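Local coordinates for putative phosphinothricin n-acetyltransferase (Acinetobacter baylyi, PDB 2JLM), which probably transfers the acetyl group of acetyl-CoA to the amino group of L-methionine sulfoximine and L-methionine sulfone, at residues E23-E26 with I27-A31. Sequence-based numbering, arbitrary orientation.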
ATOM      1  N   GLU D  23      -8.390 -14.832  19.367  1.00 37.10           N
ATOM      2  CA  GLU D  23      -7.829 -14.167  20.546  1.00 48.67           C
ATOM      3  C   GLU D  23      -8.354 -12.741  20.713  1.00 52.81           C
ATOM      4  O   GLU D  23      -8.764 -12.351  21.807  1.00 34.87           O
ATOM      5  CB  GLU D  23      -6.302 -14.158  20.494  1.00 51.30           C
ATOM      6  CG  GLU D  23      -5.672 -15.403  21.074  1.00 55.69           C
ATOM      7  CD  GLU D  23      -4.170 -15.401  20.940  1.00 60.54           C
ATOM      8  OE1 GLU D  23      -3.487 -15.399  21.987  1.00 50.09           O
ATOM      9  OE2 GLU D  23      -3.675 -15.388  19.793  1.00 46.72           O
ATOM     10  N   ILE D  24      -8.333 -11.967  19.632  1.00 48.32           N
ATOM     11  CA  ILE D  24      -8.902 -10.625  19.653  1.00 61.93           C
ATOM     12  C   ILE D  24     -10.370 -10.679  20.093  1.00 50.61           C
ATOM     13  O   ILE D  24     -10.812  -9.910  20.953  1.00 40.56           O
ATOM     14  CB  ILE D  24      -8.746  -9.917  18.283  1.00 40.28           C
ATOM     15  CG1 ILE D  24      -7.302  -9.447  18.103  1.00 31.42           C
ATOM     16  CG2 ILE D  24      -9.703  -8.739  18.175  1.00 39.50           C
ATOM     17  CD1 ILE D  24      -7.039  -8.749  16.803  1.00 32.19           C
ATOM     18  N   LEU D  25     -11.123 -11.616  19.536  1.00 37.95           N
ATOM     19  CA  LEU D  25     -12.526 -11.739  19.912  1.00 49.01           C
ATOM     20  C   LEU D  25     -12.696 -12.011  21.408  1.00 36.42           C
ATOM     21  O   LEU D  25     -13.644 -11.532  22.023  1.00 60.00           O
ATOM     22  CB  LEU D  25     -13.224 -12.814  19.081  1.00 37.83           C
ATOM     23  CG  LEU D  25     -14.677 -13.127  19.448  1.00 62.78           C
ATOM     24  CD1 LEU D  25     -15.558 -11.900  19.309  1.00 43.71           C
ATOM     25  CD2 LEU D  25     -15.195 -14.257  18.580  1.00 43.43           C
ATOM     26  N   GLU D  26     -11.770 -12.759  21.995  1.00 42.42           N
ATOM     27  CA  GLU D  26     -11.895 -13.151  23.398  1.00 50.58           C
ATOM     28  C   GLU D  26     -11.518 -11.996  24.314  1.00 35.27           C
ATOM     29  O   GLU D  26     -12.061 -11.839  25.414  1.00 41.36           O
ATOM     30  CB  GLU D  26     -11.013 -14.368  23.709  1.00 56.96           C
ATOM     31  CG  GLU D  26     -11.111 -15.516  22.705  1.00 71.35           C
ATOM     32  CD  GLU D  26     -12.315 -16.414  22.929  1.00 85.22           C
ATOM     33  OE1 GLU D  26     -12.782 -17.037  21.949  1.00 81.31           O
ATOM     34  OE2 GLU D  26     -12.791 -16.502  24.082  1.00 81.38           O
ATOM     35  N   ILE D  27     -10.573 -11.186  23.855  1.00 33.43           N
ATOM     36  CA  ILE D  27     -10.112 -10.038  24.620  1.00 38.21           C
ATOM     37  C   ILE D  27     -11.212  -8.965  24.630  1.00 55.30           C
ATOM     38  O   ILE D  27     -11.570  -8.424  25.683  1.00 30.34           O
ATOM     39  CB  ILE D  27      -8.763  -9.541  24.057  1.00 59.66           C
ATOM     40  CG1 ILE D  27      -7.682 -10.581  24.375  1.00 44.68           C
ATOM     41  CG2 ILE D  27      -8.379  -8.184  24.624  1.00 29.07           C
ATOM     42  CD1 ILE D  27      -6.480 -10.539  23.469  1.00 38.28           C
ATOM     43  N   LEU D  28     -11.793  -8.701  23.466  1.00 41.22           N
ATOM     44  CA  LEU D  28     -12.898  -7.748  23.385  1.00 32.81           C
ATOM     45  C   LEU D  28     -14.071  -8.139  24.278  1.00 61.76           C
ATOM     46  O   LEU D  28     -14.550  -7.332  25.087  1.00 50.57           O
ATOM     47  CB  LEU D  28     -13.372  -7.591  21.942  1.00 28.75           C
ATOM     48  CG  LEU D  28     -12.356  -6.902  21.028  1.00 40.64           C
ATOM     49  CD1 LEU D  28     -12.979  -6.584  19.678  1.00 49.36           C
ATOM     50  CD2 LEU D  28     -11.809  -5.637  21.687  1.00 39.56           C
ATOM     51  N   ASN D  29     -14.537  -9.376  24.134  1.00 41.23           N
ATOM     52  CA  ASN D  29     -15.704  -9.815  24.890  1.00 34.74           C
ATOM     53  C   ASN D  29     -15.483  -9.754  26.390  1.00 40.60           C
ATOM     54  O   ASN D  29     -16.420  -9.482  27.150  1.00 47.76           O
ATOM     55  CB  ASN D  29     -16.152 -11.203  24.454  1.00 39.12           C
ATOM     56  CG  ASN D  29     -16.711 -11.205  23.055  1.00 53.21           C
ATOM     57  OD1 ASN D  29     -17.131 -10.165  22.548  1.00 54.20           O
ATOM     58  ND2 ASN D  29     -16.715 -12.369  22.417  1.00 59.22           N
ATOM     59  N   ASP D  30     -14.245  -9.978  26.821  1.00 28.16           N
ATOM     60  CA  ASP D  30     -13.948  -9.869  28.243  1.00 41.73           C
ATOM     61  C   ASP D  30     -14.141  -8.431  28.703  1.00 58.42           C
ATOM     62  O   ASP D  30     -14.697  -8.183  29.777  1.00 46.21           O
ATOM     63  CB  ASP D  30     -12.528 -10.320  28.566  1.00 24.65           C
ATOM     64  CG  ASP D  30     -12.061  -9.814  29.920  1.00 69.15           C
ATOM     65  OD1 ASP D  30     -12.465 -10.387  30.958  1.00 35.25           O
ATOM     66  OD2 ASP D  30     -11.300  -8.825  29.948  1.00 58.63           O
ATOM     67  N   ALA D  31     -13.677  -7.491  27.882  1.00 35.96           N
ATOM     68  CA  ALA D  31     -13.806  -6.069  28.186  1.00 52.86           C
ATOM     69  C   ALA D  31     -15.263  -5.629  28.134  1.00 48.01           C
ATOM     70  O   ALA D  31     -15.681  -4.753  28.890  1.00 32.82           O
ATOM     71  CB  ALA D  31     -12.976  -5.243  27.223  1.00 25.00           C
TER
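Leu25 and Asn29 meet one turn apart on helix 17-34, the first helix of this GNAT-family acetyltransferase, and illustrate how a single amphipathic helix sorts its i to i+4 pairs. On the apolar face, Ile24 and Leu28 lie side by side and point the same way. With CG1 beside the backbone N (chi1 -76°), CG2 of Ile24 lies anti to it and comes within 4.2 Å of Leu28 CD1. Both side chains pack on Met49 and Phe76, so the pair touches both helix 46-58 and strand 73-81. Leu28 N donates an almost straight hydrogen bond to Ile24 O (3.0 Å). Ile27 lays its CG1 branch back over the preceding turn, bringing CD1 to 3.4 Å from Glu23 O, the carbonyl oxygen that accepts the hydrogen bond from Ile27 N. Toward the helix's more polar side, Asp30 N donates to Glu26 O (3.2 Å), while the Asp30 carboxylate forms a salt bridge with Arg103. Asn29 OD1 accepts a hydrogen bond from Arg44 N, which ties its amide to the following loop. The Asn29 side chain leans back across Leu25, whose chi1 of 175° puts CG beside the carbonyl carbon, on the side from which Asn29 comes and 3.7 Å from Asn29 ND2; the same ND2 rests 3.3 Å from Leu25 CD1.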